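2-Keto-3-deoxy-(6-phospho-)gluconate aldolase (Thermoproteus tenax, PDB 2R91) is an aldolase of the dihydrodipicolinate synthetase family, built as a TIM barrel and assembled here from four copies of the chain. Local coordinates at residues A[5-10]-A[23-28]; A[34-39]-A[62-67]; A[55-60]-A[84-89]; A[66-71]-A[90-95]; A[96-101]-A[112-117]. One frame throughout, in Å; residues are numbered along the deposited sequence.

The five contacts lie in the first half of an eight-stranded parallel barrel; contact 3 alternates along the chain with contacts 2 and 4. Contact 1 joins the end of strand 2-6 to helix 18-30. Contacts 2 and 4 join neighbouring strands, 35-38 to 67-70 and 67-70 to 93-96. They share R66 and V67, and their centres lie about 8 Å apart. Contact 3 packs helices 50-63 and 76-88 outside these strands, about 8 Å from contact 4 between centres. Contact 5 folds the loop after strand 93-96 onto helix 107-120. Contacts 1 and 5 lie on opposite sides of the chain's centre, about 26 Å apart between centres. Contact 5 is the one among them that a second subunit reaches.

Contact 1: A[5-10]-A[23-28]; sequences APVITT and NHVKNI
V7 and I8 press against the imidazole of H24 from two directions. V7 CG2 meets the ring at its edge, near the ring plane, 3.6 Å from H24 CD2. I8 comes over one face instead. Its CD1 lies 4.3 Å from the centroid of the H24 ring, a CH-pi contact placed toward the rim. I8 CG1 also comes within 3.7 Å of H24 NE2.

The torsions set up this grip. H24 CG is anti to the backbone N (chi1 177°), so the ring reaches away from its helix toward 5-10. V7 CG2 is likewise anti to its own backbone N. I8 CG1 takes the crowded position between N and the carbonyl carbon (chi1 51°), and this turns its CD1 end toward the ring. V7 CG2 touches the helix again at V25 CG2, 4.0 Å away. One turn along, I28 CD1 closes on A5 CB at 3.8 Å.

No hydrogen bond joins the two segments. The polar ends of H24 are held from outside: ND1 is paired with Y253 OH and NE2 with N199 OD1. N199 also bonds the backbone of P6 and I8, so it ties the ring indirectly to the strand end. V247 of helix 239-251 touches both I8 and H24. Every touching residue is buried. P6 is the centre of an inverse gamma turn. This is the packing of a first strand, 2-6, and the helix that follows it, 18-30, in a TIM barrel.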
# COMPACT_ATOMS: atom_id res chain seq x y z
N ALA A 5 21.30 18.39 -10.15
CA ALA A 5 20.21 18.32 -11.10
C ALA A 5 20.11 16.92 -11.74
O ALA A 5 21.04 16.49 -12.41
CB ALA A 5 20.39 19.36 -12.17
N PRO A 6 18.95 16.23 -11.55
CA PRO A 6 18.69 14.99 -12.29
C PRO A 6 18.20 15.49 -13.64
O PRO A 6 17.00 15.74 -13.86
CB PRO A 6 17.60 14.29 -11.45
CG PRO A 6 16.77 15.50 -10.87
CD PRO A 6 17.80 16.65 -10.70
N VAL A 7 19.16 15.70 -14.55
CA VAL A 7 18.93 16.44 -15.77
C VAL A 7 18.05 15.68 -16.75
O VAL A 7 18.11 14.45 -16.84
CB VAL A 7 20.30 16.84 -16.40
CG1 VAL A 7 21.04 15.58 -16.94
CG2 VAL A 7 20.11 17.93 -17.46
N ILE A 8 17.19 16.43 -17.46
CA ILE A 8 16.39 15.84 -18.52
C ILE A 8 17.28 15.36 -19.68
O ILE A 8 18.31 15.95 -19.96
CB ILE A 8 15.33 16.83 -19.08
CG1 ILE A 8 15.98 18.16 -19.45
CG2 ILE A 8 14.16 17.03 -18.05
CD1 ILE A 8 15.06 19.15 -20.20
N THR A 9 16.82 14.32 -20.37
CA THR A 9 17.45 13.84 -21.57
C THR A 9 16.69 14.46 -22.76
O THR A 9 15.51 14.19 -22.95
CB THR A 9 17.39 12.31 -21.59
OG1 THR A 9 18.09 11.78 -20.45
CG2 THR A 9 17.98 11.77 -22.88
N THR A 10 17.37 15.28 -23.54
CA THR A 10 16.73 16.13 -24.54
C THR A 10 16.69 15.44 -25.92
O THR A 10 17.68 15.51 -26.65
CB THR A 10 17.48 17.47 -24.69
OG1 THR A 10 18.87 17.20 -24.94
CG2 THR A 10 17.41 18.36 -23.40
N ASN A 23 23.41 23.20 -24.02
CA ASN A 23 22.93 24.53 -23.72
C ASN A 23 22.22 24.51 -22.37
O ASN A 23 22.49 25.35 -21.51
CB ASN A 23 21.95 25.01 -24.81
CG ASN A 23 21.31 26.35 -24.48
OD1 ASN A 23 21.95 27.40 -24.55
ND2 ASN A 23 20.01 26.34 -24.13
N HIS A 24 21.34 23.52 -22.19
CA HIS A 24 20.56 23.38 -20.94
C HIS A 24 21.49 23.16 -19.74
O HIS A 24 21.41 23.85 -18.75
CB HIS A 24 19.57 22.21 -21.07
CG HIS A 24 18.77 21.94 -19.82
ND1 HIS A 24 17.97 22.90 -19.23
CD2 HIS A 24 18.63 20.82 -19.06
CE1 HIS A 24 17.39 22.39 -18.15
NE2 HIS A 24 17.77 21.13 -18.03
N VAL A 25 22.41 22.21 -19.84
CA VAL A 25 23.34 21.98 -18.73
C VAL A 25 24.16 23.23 -18.36
O VAL A 25 24.35 23.55 -17.18
CB VAL A 25 24.27 20.80 -19.01
CG1 VAL A 25 25.44 20.82 -18.03
CG2 VAL A 25 23.50 19.45 -18.93
N LYS A 26 24.65 23.94 -19.37
CA LYS A 26 25.48 25.11 -19.11
C LYS A 26 24.65 26.24 -18.47
O LYS A 26 25.14 26.96 -17.61
CB LYS A 26 26.16 25.55 -20.40
CG LYS A 26 27.25 24.54 -20.86
CD LYS A 26 27.64 24.77 -22.34
CE LYS A 26 28.45 23.59 -22.91
NZ LYS A 26 28.55 23.70 -24.41
N ASN A 27 23.40 26.39 -18.91
CA ASN A 27 22.51 27.34 -18.24
C ASN A 27 22.28 27.00 -16.77
O ASN A 27 22.52 27.82 -15.86
CB ASN A 27 21.15 27.42 -18.95
CG ASN A 27 20.18 28.36 -18.24
OD1 ASN A 27 20.47 29.55 -18.10
ND2 ASN A 27 19.06 27.83 -17.74
N ILE A 28 21.84 25.78 -16.48
CA ILE A 28 21.48 25.51 -15.09
C ILE A 28 22.70 25.50 -14.16
O ILE A 28 22.61 25.88 -13.00
CB ILE A 28 20.58 24.24 -14.95
CG1 ILE A 28 21.40 22.95 -15.17
CG2 ILE A 28 19.40 24.35 -15.93
CD1 ILE A 28 20.52 21.64 -15.23

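Contact 2: A[34-39]-A[62-67]; sequences DVVFVA and SAARRV
The carbonyl oxygen of R66 is the best-held polar atom between the segments. It takes one hydrogen bond, from V36 N at 2.9 Å, which is nearly straight (173° at the hydrogen) and lies in the carbonyl plane. A weaker CA-H...O contact comes from V35 CA, 3.5 Å from R66 O. In return, V36 O receives a CA-H...O contact from V67 CA at 3.2 Å. V36 and V67 form a parallel beta bridge, and their side chains lie on the same face of the sheet.

On that face V36 CG2 is anti to its carbonyl carbon and touches A64 CB at 3.6 Å. A64 is the first residue past helix 50-63, so the strand packs against the turn that leads out of the helix. V25 and T29 of helix 18-30 touch V36 as well.

The R66 side chain runs back across V35. Its CG sits beside the backbone N, and the chain bends at chi3 (58°). This lays the guanidinium flat over a methyl: V35 CG2 stands under the centre of one face, 3.5 Å from R66 CZ. D34 O lies near the R66 aliphatic part, 3.6 Å from CB. A water joins D34 O, to which it donates, and R66 N, from which it accepts. The charged end of R66 is paired with E92 and E2, while D34 OD2 is bonded to I3 N and R209.

Strand 35-38, helix 50-63 and strand 67-70 make a beta-alpha-beta crossover, the repeating unit of the TIM barrel.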
# COMPACT_ATOMS: atom_id res chain seq x y z
N ASP A 34 25.28 22.48 -8.84
CA ASP A 34 26.65 22.09 -8.51
C ASP A 34 27.10 20.83 -9.26
O ASP A 34 28.28 20.70 -9.62
CB ASP A 34 26.79 21.85 -7.01
CG ASP A 34 26.51 23.12 -6.18
OD1 ASP A 34 27.22 24.12 -6.42
OD2 ASP A 34 25.57 23.11 -5.34
N VAL A 35 26.18 19.88 -9.42
CA VAL A 35 26.51 18.53 -9.91
C VAL A 35 25.38 18.14 -10.88
O VAL A 35 24.22 18.45 -10.63
CB VAL A 35 26.53 17.48 -8.75
CG1 VAL A 35 26.85 16.03 -9.28
CG2 VAL A 35 27.53 17.86 -7.60
N VAL A 36 25.73 17.49 -12.00
CA VAL A 36 24.77 17.01 -12.95
C VAL A 36 24.63 15.50 -12.73
O VAL A 36 25.63 14.76 -12.77
CB VAL A 36 25.22 17.33 -14.41
CG1 VAL A 36 24.37 16.60 -15.45
CG2 VAL A 36 25.21 18.84 -14.62
N PHE A 37 23.39 15.05 -12.50
CA PHE A 37 23.06 13.62 -12.34
C PHE A 37 22.39 13.16 -13.63
O PHE A 37 21.26 13.56 -13.93
CB PHE A 37 22.12 13.46 -11.11
CG PHE A 37 21.74 12.04 -10.77
CD1 PHE A 37 22.67 11.09 -10.44
CD2 PHE A 37 20.42 11.66 -10.72
CE1 PHE A 37 22.28 9.77 -10.08
CE2 PHE A 37 20.03 10.36 -10.38
CZ PHE A 37 20.95 9.42 -10.05
N VAL A 38 23.10 12.37 -14.44
CA VAL A 38 22.56 11.90 -15.73
C VAL A 38 21.87 10.53 -15.67
O VAL A 38 22.31 9.64 -14.93
CB VAL A 38 23.70 11.90 -16.82
N ALA A 39 20.79 10.41 -16.44
CA ALA A 39 19.96 9.17 -16.58
C ALA A 39 19.23 8.80 -15.29
O ALA A 39 19.02 7.61 -14.98
CB ALA A 39 20.78 7.98 -17.14
N SER A 62 31.18 16.47 -20.97
CA SER A 62 31.79 17.57 -21.68
C SER A 62 31.13 18.94 -21.37
O SER A 62 31.74 19.98 -21.59
CB SER A 62 31.97 17.27 -23.17
OG SER A 62 30.74 17.17 -23.84
N ALA A 63 29.94 18.93 -20.77
CA ALA A 63 29.24 20.19 -20.43
C ALA A 63 29.42 20.63 -18.96
O ALA A 63 29.29 21.82 -18.64
CB ALA A 63 27.75 20.12 -20.82
N ALA A 64 29.72 19.69 -18.07
CA ALA A 64 29.75 20.01 -16.65
C ALA A 64 31.00 19.43 -16.03
O ALA A 64 31.42 18.34 -16.38
CB ALA A 64 28.51 19.43 -15.93
N ARG A 65 31.55 20.13 -15.05
CA ARG A 65 32.75 19.62 -14.36
C ARG A 65 32.47 18.54 -13.36
O ARG A 65 33.37 17.78 -13.05
CB ARG A 65 33.47 20.75 -13.65
CG ARG A 65 33.60 21.98 -14.52
CD ARG A 65 34.95 22.05 -15.18
NE ARG A 65 35.88 22.77 -14.30
CZ ARG A 65 36.34 23.99 -14.52
NH1 ARG A 65 35.98 24.67 -15.61
NH2 ARG A 65 37.17 24.54 -13.65
N ARG A 66 31.24 18.48 -12.83
CA ARG A 66 30.89 17.48 -11.81
C ARG A 66 29.67 16.67 -12.26
O ARG A 66 28.56 17.22 -12.38
CB ARG A 66 30.60 18.13 -10.46
CG ARG A 66 31.76 18.97 -9.90
CD ARG A 66 31.52 19.46 -8.47
NE ARG A 66 31.30 18.32 -7.60
CZ ARG A 66 30.79 18.38 -6.38
NH1 ARG A 66 30.45 19.56 -5.87
NH2 ARG A 66 30.62 17.26 -5.69
N VAL A 67 29.87 15.37 -12.47
CA VAL A 67 28.84 14.53 -13.12
C VAL A 67 28.75 13.21 -12.39
O VAL A 67 29.77 12.56 -12.10
CB VAL A 67 29.18 14.27 -14.64
CG1 VAL A 67 28.23 13.26 -15.24
CG2 VAL A 67 29.14 15.55 -15.45
O HOH W 1 29.31 20.70 -12.65

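Contact 3: A[55-60]-A[84-89]; sequences ELTDAA and KYAESR
The guanidinium of R89 lies alongside the Y85 ring. Y85 CE1 sits 3.4 Å above one guanidinium face, toward its rim. R89 CG in turn lies over a face of the Y85 ring, also toward the rim. At the edge of the guanidinium, in its plane, stands D58 OD1.

That single oxygen accepts two bonds. Y85 OH donates to D58 OD1 at 2.7 Å, on the syn lone pair of that carboxylate oxygen. R89 NE donates to D58 OD1 at 3.1 Å with a bent angle of 141°, from above the carboxylate plane, as part of a salt bridge. The sharing probably holds D58 in its rotation. R89 reaches it by bending at chi2 (-65°).

Below this polar group, T57 CG2, anti to its backbone N, is 3.9 Å from both A86 CA and R89 CB. T57 OG1 is bonded back to K53 O. S88 OG donates to Y85 O at 2.7 Å, closing the last turn of its helix.

Helices 50-63 and 76-88 run nearly parallel here, 18° apart, with axes 10.0 Å from each other. T57 and A86 both rest on V69, so strand 67-70 lies beneath the two helices.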
# COMPACT_ATOMS: atom_id res chain seq x y z
N GLU A 55 25.99 8.05 -24.77
CA GLU A 55 25.94 9.35 -25.43
C GLU A 55 25.68 10.46 -24.42
O GLU A 55 26.27 11.54 -24.45
CB GLU A 55 24.84 9.38 -26.49
CG GLU A 55 25.13 8.49 -27.66
CD GLU A 55 23.89 8.14 -28.45
OE1 GLU A 55 22.94 8.93 -28.45
OE2 GLU A 55 23.85 7.06 -29.06
N LEU A 56 24.78 10.17 -23.49
CA LEU A 56 24.42 11.12 -22.47
C LEU A 56 25.60 11.37 -21.50
O LEU A 56 25.89 12.50 -21.13
CB LEU A 56 23.15 10.58 -21.78
CG LEU A 56 22.51 11.36 -20.66
CD1 LEU A 56 21.98 12.72 -21.23
CD2 LEU A 56 21.38 10.49 -20.07
N THR A 57 26.32 10.31 -21.15
CA THR A 57 27.55 10.43 -20.35
C THR A 57 28.56 11.36 -21.04
O THR A 57 29.17 12.23 -20.40
CB THR A 57 28.21 9.03 -20.15
OG1 THR A 57 27.36 8.21 -19.34
CG2 THR A 57 29.60 9.13 -19.50
N ASP A 58 28.74 11.18 -22.35
CA ASP A 58 29.71 12.04 -23.07
C ASP A 58 29.23 13.48 -23.03
O ASP A 58 30.02 14.39 -22.78
CB ASP A 58 29.83 11.60 -24.54
CG ASP A 58 30.55 10.27 -24.72
OD1 ASP A 58 31.33 9.86 -23.86
OD2 ASP A 58 30.34 9.63 -25.76
N ALA A 59 27.94 13.69 -23.30
CA ALA A 59 27.39 15.06 -23.34
C ALA A 59 27.49 15.73 -21.98
O ALA A 59 27.84 16.90 -21.88
CB ALA A 59 25.92 15.07 -23.87
N ALA A 60 27.17 14.98 -20.91
CA ALA A 60 27.16 15.54 -19.56
C ALA A 60 28.58 15.90 -19.12
O ALA A 60 28.84 17.01 -18.65
CB ALA A 60 26.51 14.54 -18.54
N LYS A 84 32.04 1.50 -15.92
CA LYS A 84 33.45 1.65 -16.31
C LYS A 84 33.61 2.79 -17.32
O LYS A 84 34.54 3.58 -17.22
CB LYS A 84 34.01 0.33 -16.89
CG LYS A 84 33.99 -0.85 -15.95
CD LYS A 84 34.54 -2.11 -16.65
CE LYS A 84 34.46 -3.34 -15.77
NZ LYS A 84 34.30 -4.71 -16.51
N TYR A 85 32.69 2.88 -18.28
CA TYR A 85 32.69 3.96 -19.27
C TYR A 85 32.59 5.34 -18.62
O TYR A 85 33.37 6.27 -18.94
CB TYR A 85 31.53 3.79 -20.26
CG TYR A 85 31.59 4.74 -21.43
CD1 TYR A 85 32.57 4.59 -22.43
CD2 TYR A 85 30.71 5.82 -21.53
CE1 TYR A 85 32.67 5.45 -23.48
CE2 TYR A 85 30.78 6.69 -22.61
CZ TYR A 85 31.77 6.49 -23.59
OH TYR A 85 31.87 7.31 -24.66
N ALA A 86 31.63 5.49 -17.71
CA ALA A 86 31.44 6.76 -16.99
C ALA A 86 32.73 7.15 -16.25
O ALA A 86 33.17 8.30 -16.30
CB ALA A 86 30.28 6.64 -16.01
N GLU A 87 33.32 6.19 -15.56
CA GLU A 87 34.57 6.44 -14.86
C GLU A 87 35.67 6.93 -15.81
O GLU A 87 36.42 7.86 -15.48
CB GLU A 87 35.02 5.19 -14.14
CG GLU A 87 36.32 5.41 -13.36
CD GLU A 87 36.70 4.16 -12.61
OE1 GLU A 87 36.96 3.14 -13.26
OE2 GLU A 87 36.71 4.18 -11.37
N SER A 88 35.75 6.34 -17.00
CA SER A 88 36.80 6.73 -17.96
C SER A 88 36.54 8.12 -18.51
O SER A 88 37.48 8.84 -18.88
CB SER A 88 36.88 5.73 -19.11
OG SER A 88 35.81 5.90 -20.04
N ARG A 89 35.26 8.51 -18.54
CA ARG A 89 34.88 9.85 -18.98
C ARG A 89 34.99 10.93 -17.89
O ARG A 89 34.68 12.10 -18.12
CB ARG A 89 33.48 9.83 -19.62
CG ARG A 89 33.42 8.97 -20.88
CD ARG A 89 34.28 9.59 -21.95
NE ARG A 89 34.27 8.92 -23.25
CZ ARG A 89 35.21 8.07 -23.67
NH1 ARG A 89 36.21 7.74 -22.88
NH2 ARG A 89 35.14 7.54 -24.88

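Contact 4: A[66-71]-A[90-95]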
# COMPACT_ATOMS: atom_id res chain seq x y z
N ARG A 66 31.24 18.48 -12.83
CA ARG A 66 30.89 17.48 -11.81
C ARG A 66 29.67 16.67 -12.26
O ARG A 66 28.56 17.22 -12.38
CB ARG A 66 30.60 18.13 -10.46
CG ARG A 66 31.76 18.97 -9.90
CD ARG A 66 31.52 19.46 -8.47
NE ARG A 66 31.30 18.32 -7.60
CZ ARG A 66 30.79 18.38 -6.38
NH1 ARG A 66 30.45 19.56 -5.87
NH2 ARG A 66 30.62 17.26 -5.69
N VAL A 67 29.87 15.37 -12.47
CA VAL A 67 28.84 14.53 -13.12
C VAL A 67 28.75 13.21 -12.39
O VAL A 67 29.77 12.56 -12.10
CB VAL A 67 29.18 14.27 -14.64
CG1 VAL A 67 28.23 13.26 -15.24
CG2 VAL A 67 29.14 15.55 -15.45
N ILE A 68 27.52 12.81 -12.05
CA ILE A 68 27.28 11.45 -11.56
C ILE A 68 26.39 10.76 -12.59
O ILE A 68 25.40 11.34 -13.04
CB ILE A 68 26.56 11.45 -10.18
CG1 ILE A 68 27.43 12.13 -9.12
CG2 ILE A 68 26.13 10.02 -9.75
CD1 ILE A 68 26.67 12.35 -7.72
N VAL A 69 26.74 9.53 -12.97
CA VAL A 69 25.98 8.81 -13.99
C VAL A 69 25.20 7.65 -13.35
O VAL A 69 25.76 6.81 -12.62
CB VAL A 69 26.91 8.29 -15.16
CG1 VAL A 69 26.09 7.59 -16.24
CG2 VAL A 69 27.72 9.44 -15.77
N GLN A 70 23.90 7.63 -13.63
CA GLN A 70 22.96 6.56 -13.24
C GLN A 70 23.13 5.40 -14.23
O GLN A 70 22.92 5.58 -15.41
CB GLN A 70 21.49 7.05 -13.37
CG GLN A 70 20.44 5.85 -13.72
CD GLN A 70 20.42 5.23 -12.49
OE1 GLN A 70 20.38 4.02 -12.29
NE2 GLN A 70 20.69 6.12 -11.55
N VAL A 71 23.46 4.21 -13.73
CA VAL A 71 23.86 3.11 -14.64
C VAL A 71 22.93 1.88 -14.71
O VAL A 71 23.21 0.92 -15.45
CB VAL A 71 25.32 2.66 -14.32
CG1 VAL A 71 26.29 3.84 -14.43
CG2 VAL A 71 25.40 1.98 -12.93
N GLY A 90 35.45 10.55 -16.71
CA GLY A 90 35.71 11.51 -15.66
C GLY A 90 34.53 11.81 -14.71
O GLY A 90 34.55 12.82 -14.02
N ALA A 91 33.52 10.94 -14.71
CA ALA A 91 32.39 11.06 -13.77
C ALA A 91 32.95 10.99 -12.38
O ALA A 91 33.84 10.17 -12.09
CB ALA A 91 31.40 9.89 -13.97
N GLU A 92 32.41 11.79 -11.47
CA GLU A 92 32.95 11.76 -10.14
C GLU A 92 32.39 10.58 -9.34
O GLU A 92 32.98 10.13 -8.35
CB GLU A 92 32.77 13.13 -9.45
CG GLU A 92 31.46 13.38 -8.80
CD GLU A 92 31.47 14.72 -8.01
OE1 GLU A 92 32.15 15.69 -8.42
OE2 GLU A 92 30.75 14.77 -6.99
N ALA A 93 31.26 10.05 -9.79
CA ALA A 93 30.65 8.89 -9.13
C ALA A 93 29.70 8.21 -10.11
O ALA A 93 29.33 8.81 -11.11
CB ALA A 93 29.87 9.34 -7.85
N VAL A 94 29.32 6.98 -9.83
CA VAL A 94 28.17 6.39 -10.55
C VAL A 94 27.08 6.07 -9.53
O VAL A 94 27.39 5.91 -8.35
CB VAL A 94 28.54 5.09 -11.29
CG1 VAL A 94 29.50 5.41 -12.48
CG2 VAL A 94 29.17 4.08 -10.33
N ALA A 95 25.83 5.99 -9.97
CA ALA A 95 24.72 5.63 -9.09
C ALA A 95 23.94 4.52 -9.74
O ALA A 95 23.98 4.38 -10.96
CB ALA A 95 23.82 6.85 -8.84
O HOH W 2 32.69 14.76 -13.18
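E92 and R66 meet side-on in a two-bond salt bridge. R66 NE donates to E92 OE1 at 2.9 Å, nearly straight (173°). R66 NH2 donates to E92 OE2 at 2.8 Å. Each oxygen uses its syn lone pair, and the two flat groups are nearly coplanar. E92 gets there with CG in the crowded position between N and the carbonyl carbon (chi1 85°), then runs extended. R66 NH2 has E2 as a second partner.

Behind the pair, four backbone hydrogen bonds join the two segments in parallel register. E92 N to V67 O and A95 N to V69 O are both 2.8 Å. V69 N to A93 O and V71 N to A95 O complete the set. Strands 67-70 and 93-96 are thus neighbours in the barrel, joined by helix 76-88 in a beta-alpha-beta unit. That helix ends in a Schellman motif at G90.

I68, Q70, A93 and A95 face one way. I68 CG1, beside its backbone N, touches A93 CB at 3.9 Å. I68 CG2, anti to N, reaches A95 CB at 4.0 Å. Q70 bends at chi2 (74°), and its OE1 is bonded to A72 N and L97 N. On the side of V69 and V94, V69 CG2 lies 4.1 Å from A91 CB. V71 puts CG1 beside its backbone N, 4.1 Å from V94 CB, while its CG2 takes the crowded position close to A95 O.

Contact 5: A[96-101]-A[112-117]; sequences SLPPYY and KYFRDL
Strand 93-96 of the TIM barrel ends at S96, and the loop behind it folds onto helix 107-120, which follows in the chain. All residues that touch are buried.

Hydrogen bonds form a short relay. Y113 OH donates to S96 OG at 2.7 Å, and the S96 oxygen lies in the plane of the tyrosine ring, at its edge. S96 OG then donates to L97 O at 2.6 Å, on a lone pair in the carbonyl plane. S96 OG is anti to its backbone N (chi1 -171°), so it lies beside its own carbonyl carbon.

Ring contacts come next. P99 lies over one face of Y113, with P99 CG 4.2 Å from the ring centroid and 27° off the normal, a CH-pi contact. Y113 CD2 in turn stands 4.0 Å above the plane of the F114 ring, over its centre. F114 CG sits beside the backbone N, and its ring edge points at the loop: S96 O lies in the ring plane. Across the subunit interface, K112 makes a cation-pi contact with Y263 of a neighbouring subunit, and Y100 meets Y101 of that subunit edge-to-face.

Apolar packing fills the rest. P98 CB is 4.0 Å from F114 CE2. At the strand end of the contact, L117 CD2 packs on S96 CB at 3.5 Å.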
# COMPACT_ATOMS: atom_id res chain seq x y z
N SER A 96 23.20 3.75 -8.95
CA SER A 96 22.25 2.80 -9.53
C SER A 96 20.98 2.67 -8.71
O SER A 96 21.02 2.59 -7.47
CB SER A 96 22.87 1.38 -9.72
OG SER A 96 21.97 0.57 -10.47
N LEU A 97 19.85 2.66 -9.41
CA LEU A 97 18.63 2.09 -8.86
C LEU A 97 18.95 0.67 -8.45
O LEU A 97 19.81 0.02 -9.06
CB LEU A 97 17.55 2.05 -9.96
CG LEU A 97 17.05 3.40 -10.50
CD1 LEU A 97 16.29 3.24 -11.82
CD2 LEU A 97 16.12 4.09 -9.47
N PRO A 98 18.21 0.15 -7.44
CA PRO A 98 18.20 -1.29 -7.24
C PRO A 98 17.52 -1.95 -8.45
O PRO A 98 16.74 -1.32 -9.14
CB PRO A 98 17.27 -1.49 -6.02
CG PRO A 98 17.17 -0.09 -5.34
CD PRO A 98 17.31 0.87 -6.51
N PRO A 99 17.78 -3.24 -8.68
CA PRO A 99 17.00 -3.93 -9.72
C PRO A 99 15.50 -3.62 -9.55
O PRO A 99 14.97 -3.75 -8.44
CB PRO A 99 17.28 -5.42 -9.42
CG PRO A 99 18.80 -5.37 -8.93
CD PRO A 99 18.79 -4.11 -8.03
N TYR A 100 14.85 -3.19 -10.62
CA TYR A 100 13.45 -2.77 -10.60
C TYR A 100 12.57 -3.70 -11.47
O TYR A 100 13.04 -4.74 -11.96
CB TYR A 100 13.33 -1.30 -11.07
CG TYR A 100 14.09 -1.01 -12.37
CD1 TYR A 100 13.46 -1.12 -13.61
CD2 TYR A 100 15.43 -0.58 -12.35
CE1 TYR A 100 14.15 -0.85 -14.82
CE2 TYR A 100 16.11 -0.31 -13.54
CZ TYR A 100 15.46 -0.45 -14.76
OH TYR A 100 16.13 -0.17 -15.93
N TYR A 101 11.30 -3.34 -11.59
CA TYR A 101 10.28 -4.14 -12.26
C TYR A 101 9.91 -5.49 -11.57
O TYR A 101 8.79 -5.68 -11.11
CB TYR A 101 10.58 -4.37 -13.78
CG TYR A 101 9.42 -5.11 -14.35
CD1 TYR A 101 8.23 -4.44 -14.60
CD2 TYR A 101 9.47 -6.50 -14.52
CE1 TYR A 101 7.09 -5.13 -15.06
CE2 TYR A 101 8.32 -7.21 -14.93
CZ TYR A 101 7.16 -6.50 -15.23
OH TYR A 101 6.01 -7.14 -15.62
N LYS A 112 24.28 -8.92 -4.64
CA LYS A 112 25.26 -9.28 -5.67
C LYS A 112 25.33 -8.19 -6.72
O LYS A 112 26.42 -7.79 -7.12
CB LYS A 112 24.91 -10.63 -6.35
CG LYS A 112 25.92 -11.03 -7.44
CD LYS A 112 25.74 -12.47 -7.89
CE LYS A 112 26.68 -12.84 -9.06
NZ LYS A 112 28.11 -12.54 -8.77
N TYR A 113 24.17 -7.71 -7.17
CA TYR A 113 24.10 -6.59 -8.12
C TYR A 113 24.96 -5.40 -7.69
O TYR A 113 25.82 -4.92 -8.45
CB TYR A 113 22.65 -6.12 -8.32
CG TYR A 113 22.57 -4.93 -9.27
CD1 TYR A 113 22.73 -5.11 -10.66
CD2 TYR A 113 22.35 -3.62 -8.79
CE1 TYR A 113 22.67 -4.04 -11.55
CE2 TYR A 113 22.28 -2.56 -9.64
CZ TYR A 113 22.44 -2.76 -11.04
OH TYR A 113 22.37 -1.69 -11.90
N PHE A 114 24.69 -4.88 -6.49
CA PHE A 114 25.46 -3.72 -6.00
C PHE A 114 26.91 -4.06 -5.74
O PHE A 114 27.77 -3.28 -6.08
CB PHE A 114 24.80 -3.08 -4.75
CG PHE A 114 23.58 -2.24 -5.08
CD1 PHE A 114 23.73 -0.96 -5.60
CD2 PHE A 114 22.30 -2.72 -4.87
CE1 PHE A 114 22.63 -0.17 -5.93
CE2 PHE A 114 21.19 -1.95 -5.20
CZ PHE A 114 21.37 -0.65 -5.74
N ARG A 115 27.20 -5.23 -5.20
CA ARG A 115 28.62 -5.55 -4.94
C ARG A 115 29.43 -5.70 -6.24
O ARG A 115 30.56 -5.23 -6.33
CB ARG A 115 28.72 -6.79 -4.06
CG ARG A 115 28.32 -6.44 -2.63
CD ARG A 115 28.06 -7.66 -1.82
NE ARG A 115 27.71 -7.33 -0.44
CZ ARG A 115 27.18 -8.20 0.43
NH1 ARG A 115 26.92 -9.44 0.03
NH2 ARG A 115 26.91 -7.82 1.68
N ASP A 116 28.82 -6.29 -7.26
CA ASP A 116 29.46 -6.34 -8.57
C ASP A 116 29.74 -4.95 -9.15
O ASP A 116 30.77 -4.71 -9.79
CB ASP A 116 28.59 -7.12 -9.53
CG ASP A 116 28.72 -8.61 -9.34
OD1 ASP A 116 29.48 -9.03 -8.43
OD2 ASP A 116 28.06 -9.35 -10.08
N LEU A 117 28.81 -4.02 -8.95
CA LEU A 117 29.03 -2.66 -9.40
C LEU A 117 30.21 -2.02 -8.68
O LEU A 117 31.09 -1.38 -9.30
CB LEU A 117 27.77 -1.85 -9.13
CG LEU A 117 27.21 -0.95 -10.21
CD1 LEU A 117 27.34 -1.58 -11.61
CD2 LEU A 117 25.73 -0.64 -9.85